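Local coordinates for exopolysaccharide biosynthesis protein (PDB 6TGF), which modifies the glycan of the bacterial biofilm, probably as a hydrolase, using a trimeric, bacteriophage tailspike-like parallel beta-helix, at residues G452-A463 and L473-Q484. Sequence-based numbering, arbitrary orientation.
Sequences GDISNGQWIIDA and LIAWHSRLNTRQ
Asp-462 and Arg-483 pair in a side-on salt bridge where two successive coils of the right-handed parallel beta-helix lie in register. NE of Arg-483 reaches OD1 of Asp-462 at 3.1 Å and NH2 reaches OD2 at 3.2 Å. Both oxygens lie in the guanidinium plane, yet the nitrogens come from above the carboxylate, the two planes being 61° apart. The same carboxylate also bridges to Arg-483 of the second subunit, while this Arg-483 bridges to Asp-462 of the third, so the pair is one unit of a charge ring at the trimer interface. Arg-483 side chains of neighbouring subunits come close here, and the carboxylates probably offset their charge.

Strands 458-462 and 479-483 run parallel with a regular ladder: Trp-459 N to Arg-479 O, Asn-481 N to Trp-459 O, Ile-461 N to Asn-481 O, Arg-483 N to Ile-461 O and Ala-463 N to Arg-483 O. On the inward face, Leu-480 CD2 packs against Trp-459 CB and Ile-461 CD1. At the ladder's start Gly-457 O takes Arg-479 N at 2.8 Å, a water shared with His-477 O, and a weak bond from Arg-479 NE. A bend at chi3 of Arg-479 folds its guanidinium over Gln-458, whose amide stacks on it with planes 10° apart; Gln-458 OE1 accepts from Gln-437 N. A second water links Arg-479 NH2 to Asn-456 O.

Round the corner, Ile-474 N donates to Gly-452 O, Ile-454 N to Ile-474 O, and Asn-456 N to Trp-476 O in the type II turn 475-478. Within 452-463, Asp-453 OD1 closes an Asx turn onto Ser-455 N and also accepts from Ser-455 OG. Ser-478 OG, anti to its own amide nitrogen (chi1 -159°), points back across the gap, donating to Ile-454 O at 2.7 Å and weakly accepting from Gly-457 N at 3.3 Å.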
loop_
_atom_site.group_PDB
_atom_site.type_symbol
_atom_site.label_atom_id
_atom_site.label_comp_id
_atom_site.label_asym_id
_atom_site.label_seq_id
_atom_site.Cartn_x
_atom_site.Cartn_y
_atom_site.Cartn_z
ATOM N N GLY B 452 11.021 -8.349 -19.426
ATOM C CA GLY B 452 12.389 -7.994 -19.007
ATOM C C GLY B 452 13.061 -9.086 -18.192
ATOM O O GLY B 452 12.738 -10.276 -18.401
ATOM N N ASP B 453 13.968 -8.684 -17.296
ATOM C CA ASP B 453 14.887 -9.582 -16.549
ATOM C C ASP B 453 14.779 -9.291 -15.048
ATOM O O ASP B 453 15.132 -8.168 -14.640
ATOM C CB ASP B 453 16.324 -9.407 -17.046
ATOM C CG ASP B 453 17.326 -10.330 -16.375
ATOM O OD1 ASP B 453 16.915 -11.424 -15.944
ATOM O OD2 ASP B 453 18.508 -9.945 -16.290
ATOM N N ILE B 454 14.304 -10.269 -14.270
ATOM C CA ILE B 454 14.328 -10.259 -12.777
ATOM C C ILE B 454 15.033 -11.535 -12.294
ATOM O O ILE B 454 14.682 -12.037 -11.210
ATOM C CB ILE B 454 12.906 -10.105 -12.194
ATOM C CG1 ILE B 454 11.985 -11.266 -12.580
ATOM C CG2 ILE B 454 12.311 -8.763 -12.595
ATOM C CD1 ILE B 454 10.783 -11.420 -11.676
ATOM N N SER B 455 16.009 -12.021 -13.070
ATOM C CA SER B 455 16.790 -13.257 -12.795
ATOM C C SER B 455 17.653 -13.063 -11.543
ATOM O O SER B 455 17.986 -11.902 -11.224
ATOM C CB SER B 455 17.634 -13.639 -13.986
ATOM O OG SER B 455 18.522 -12.588 -14.338
ATOM N N ASN B 456 17.982 -14.163 -10.857
ATOM C CA ASN B 456 18.877 -14.200 -9.666
ATOM C C ASN B 456 18.334 -13.269 -8.573
ATOM O O ASN B 456 19.144 -12.774 -7.763
ATOM C CB ASN B 456 20.317 -13.841 -10.049
ATOM C CG ASN B 456 21.021 -14.955 -10.792
ATOM O OD1 ASN B 456 21.097 -16.078 -10.300
ATOM N ND2 ASN B 456 21.550 -14.652 -11.966
ATOM N N GLY B 457 17.012 -13.066 -8.534
ATOM C CA GLY B 457 16.347 -12.103 -7.636
ATOM C C GLY B 457 15.665 -12.784 -6.464
ATOM O O GLY B 457 15.811 -14.016 -6.315
ATOM N N GLN B 458 14.961 -11.990 -5.653
ATOM C CA GLN B 458 14.079 -12.441 -4.543
ATOM C C GLN B 458 12.862 -11.510 -4.510
ATOM O O GLN B 458 13.004 -10.369 -4.021
ATOM C CB GLN B 458 14.836 -12.430 -3.215
ATOM C CG GLN B 458 14.025 -12.954 -2.037
ATOM C CD GLN B 458 14.732 -12.749 -0.718
ATOM O OE1 GLN B 458 15.229 -11.666 -0.417
ATOM N NE2 GLN B 458 14.779 -13.799 0.084
ATOM N N TRP B 459 11.723 -11.979 -5.030
ATOM C CA TRP B 459 10.528 -11.145 -5.322
ATOM C C TRP B 459 9.280 -11.740 -4.664
ATOM O O TRP B 459 9.054 -12.956 -4.815
ATOM C CB TRP B 459 10.326 -11.016 -6.836
ATOM C CG TRP B 459 11.393 -10.239 -7.544
ATOM C CD1 TRP B 459 12.550 -10.726 -8.078
ATOM C CD2 TRP B 459 11.388 -8.827 -7.822
ATOM N NE1 TRP B 459 13.268 -9.717 -8.661
ATOM C CE2 TRP B 459 12.580 -8.540 -8.521
ATOM C CE3 TRP B 459 10.498 -7.781 -7.548
ATOM C CZ2 TRP B 459 12.899 -7.251 -8.947
ATOM C CZ3 TRP B 459 10.816 -6.507 -7.968
ATOM C CH2 TRP B 459 12.002 -6.248 -8.657
ATOM N N ILE B 460 8.514 -10.902 -3.957
ATOM C CA ILE B 460 7.048 -11.086 -3.746
ATOM C C ILE B 460 6.354 -10.461 -4.961
ATOM O O ILE B 460 6.640 -9.286 -5.256
ATOM C CB ILE B 460 6.563 -10.462 -2.420
ATOM C CG1 ILE B 460 7.134 -11.197 -1.203
ATOM C CG2 ILE B 460 5.040 -10.411 -2.377
ATOM C CD1 ILE B 460 6.858 -10.516 0.123
ATOM N N ILE B 461 5.502 -11.224 -5.649
ATOM C CA ILE B 461 4.763 -10.765 -6.864
ATOM C C ILE B 461 3.270 -11.057 -6.672
ATOM O O ILE B 461 2.861 -12.213 -6.880
ATOM C CB ILE B 461 5.334 -11.416 -8.141
ATOM C CG1 ILE B 461 6.855 -11.243 -8.224
ATOM C CG2 ILE B 461 4.626 -10.875 -9.376
ATOM C CD1 ILE B 461 7.495 -11.829 -9.466
ATOM N N ASP B 462 2.501 -10.039 -6.274
ATOM C CA ASP B 462 1.017 -10.083 -6.170
ATOM C C ASP B 462 0.408 -9.347 -7.366
ATOM O O ASP B 462 0.815 -8.194 -7.617
ATOM C CB ASP B 462 0.514 -9.444 -4.874
ATOM C CG ASP B 462 0.855 -10.223 -3.618
ATOM O OD1 ASP B 462 0.991 -11.463 -3.703
ATOM O OD2 ASP B 462 0.977 -9.580 -2.558
ATOM N N ALA B 463 -0.534 -9.993 -8.060
ATOM C CA ALA B 463 -1.391 -9.403 -9.114
ATOM C C ALA B 463 -0.530 -8.816 -10.240
ATOM O O ALA B 463 -0.793 -7.669 -10.656
ATOM C CB ALA B 463 -2.299 -8.362 -8.504
ATOM N N LEU B 473 8.936 -13.079 -19.285
ATOM C CA LEU B 473 9.693 -12.394 -18.205
ATOM C C LEU B 473 10.801 -13.354 -17.756
ATOM O O LEU B 473 10.463 -14.457 -17.282
ATOM C CB LEU B 473 8.744 -12.037 -17.055
ATOM C CG LEU B 473 9.400 -11.474 -15.794
ATOM C CD1 LEU B 473 10.100 -10.154 -16.080
ATOM C CD2 LEU B 473 8.376 -11.300 -14.682
ATOM N N ILE B 474 12.066 -12.970 -17.944
ATOM C CA ILE B 474 13.249 -13.810 -17.589
ATOM C C ILE B 474 13.446 -13.737 -16.070
ATOM O O ILE B 474 13.753 -12.640 -15.567
ATOM C CB ILE B 474 14.507 -13.365 -18.363
ATOM C CG1 ILE B 474 14.293 -13.382 -19.881
ATOM C CG2 ILE B 474 15.713 -14.200 -17.955
ATOM C CD1 ILE B 474 14.026 -14.753 -20.466
ATOM N N ALA B 475 13.259 -14.863 -15.376
ATOM C CA ALA B 475 13.380 -14.993 -13.904
ATOM C C ALA B 475 14.261 -16.201 -13.560
ATOM O O ALA B 475 13.900 -16.952 -12.633
ATOM C CB ALA B 475 12.004 -15.110 -13.294
ATOM N N TRP B 476 15.384 -16.364 -14.272
ATOM C CA TRP B 476 16.333 -17.499 -14.104
ATOM C C TRP B 476 16.937 -17.458 -12.696
ATOM O O TRP B 476 17.428 -16.383 -12.301
ATOM C CB TRP B 476 17.434 -17.471 -15.173
ATOM C CG TRP B 476 16.952 -17.592 -16.586
ATOM C CD1 TRP B 476 15.805 -18.189 -17.024
ATOM C CD2 TRP B 476 17.634 -17.127 -17.765
ATOM N NE1 TRP B 476 15.718 -18.107 -18.388
ATOM C CE2 TRP B 476 16.826 -17.465 -18.871
ATOM C CE3 TRP B 476 18.840 -16.453 -17.993
ATOM C CZ2 TRP B 476 17.188 -17.151 -20.181
ATOM C CZ3 TRP B 476 19.197 -16.143 -19.288
ATOM C CH2 TRP B 476 18.380 -16.488 -20.366
ATOM N N HIS B 477 16.881 -18.581 -11.969
ATOM C CA HIS B 477 17.423 -18.753 -10.591
ATOM C C HIS B 477 16.767 -17.760 -9.622
ATOM O O HIS B 477 17.338 -17.547 -8.535
ATOM C CB HIS B 477 18.951 -18.583 -10.580
ATOM C CG HIS B 477 19.682 -19.516 -11.485
ATOM N ND1 HIS B 477 19.793 -20.868 -11.224
ATOM C CD2 HIS B 477 20.353 -19.295 -12.636
ATOM C CE1 HIS B 477 20.490 -21.441 -12.183
ATOM N NE2 HIS B 477 20.848 -20.499 -13.061
ATOM N N SER B 478 15.619 -17.178 -9.986
ATOM C CA SER B 478 14.950 -16.102 -9.209
ATOM C C SER B 478 14.041 -16.725 -8.143
ATOM O O SER B 478 13.245 -17.616 -8.490
ATOM C CB SER B 478 14.190 -15.164 -10.108
ATOM O OG SER B 478 13.972 -13.920 -9.459
ATOM N N ARG B 479 14.166 -16.263 -6.896
ATOM C CA ARG B 479 13.414 -16.781 -5.721
ATOM C C ARG B 479 12.062 -16.059 -5.646
ATOM O O ARG B 479 11.989 -15.000 -4.987
ATOM C CB ARG B 479 14.241 -16.589 -4.446
ATOM C CG ARG B 479 15.619 -17.236 -4.489
ATOM C CD ARG B 479 16.469 -16.850 -3.293
ATOM N NE ARG B 479 16.993 -15.494 -3.377
ATOM C CZ ARG B 479 17.565 -14.833 -2.373
ATOM N NH1 ARG B 479 17.688 -15.394 -1.180
ATOM N NH2 ARG B 479 18.012 -13.605 -2.565
ATOM N N LEU B 480 11.037 -16.611 -6.304
ATOM C CA LEU B 480 9.703 -15.968 -6.461
ATOM C C LEU B 480 8.753 -16.453 -5.359
ATOM O O LEU B 480 8.852 -17.628 -4.961
ATOM C CB LEU B 480 9.145 -16.288 -7.851
ATOM C CG LEU B 480 10.068 -15.971 -9.027
ATOM C CD1 LEU B 480 9.325 -16.126 -10.346
ATOM C CD2 LEU B 480 10.657 -14.571 -8.914
ATOM N N ASN B 481 7.876 -15.557 -4.897
ATOM C CA ASN B 481 6.814 -15.816 -3.887
ATOM C C ASN B 481 5.544 -15.097 -4.367
ATOM O O ASN B 481 5.381 -13.904 -4.041
ATOM C CB ASN B 481 7.279 -15.382 -2.493
ATOM C CG ASN B 481 6.460 -15.975 -1.367
ATOM O OD1 ASN B 481 5.317 -16.382 -1.565
ATOM N ND2 ASN B 481 7.039 -16.025 -0.178
ATOM N N THR B 482 4.695 -15.785 -5.138
ATOM C CA THR B 482 3.703 -15.147 -6.048
ATOM C C THR B 482 2.267 -15.511 -5.658
ATOM O O THR B 482 2.053 -16.612 -5.115
ATOM C CB THR B 482 3.984 -15.518 -7.512
ATOM O OG1 THR B 482 3.466 -16.823 -7.768
ATOM C CG2 THR B 482 5.457 -15.484 -7.858
ATOM N N ARG B 483 1.327 -14.603 -5.946
ATOM C CA ARG B 483 -0.141 -14.835 -5.862
ATOM C C ARG B 483 -0.836 -14.174 -7.058
ATOM O O ARG B 483 -0.454 -13.042 -7.413
ATOM C CB ARG B 483 -0.725 -14.269 -4.565
ATOM C CG ARG B 483 -0.255 -14.976 -3.302
ATOM C CD ARG B 483 -1.030 -14.507 -2.086
ATOM N NE ARG B 483 -0.873 -13.076 -1.867
ATOM C CZ ARG B 483 -1.592 -12.350 -1.016
ATOM N NH1 ARG B 483 -2.542 -12.912 -0.286
ATOM N NH2 ARG B 483 -1.360 -11.054 -0.904
ATOM N N GLN B 484 -1.818 -14.867 -7.643
ATOM C CA GLN B 484 -2.758 -14.335 -8.667
ATOM C C GLN B 484 -1.970 -13.755 -9.850
ATOM O O GLN B 484 -2.246 -12.604 -10.244
ATOM C CB GLN B 484 -3.689 -13.301 -8.028
ATOM C CG GLN B 484 -5.011 -13.133 -8.766
ATOM C CD GLN B 484 -5.910 -12.111 -8.114
ATOM O OE1 GLN B 484 -6.865 -12.450 -7.419
ATOM N NE2 GLN B 484 -5.603 -10.842 -8.328
HETATM O O HOH W 1 18.290 -12.173 -4.852
HETATM O O HOH W 2 18.083 -15.747 -6.614
#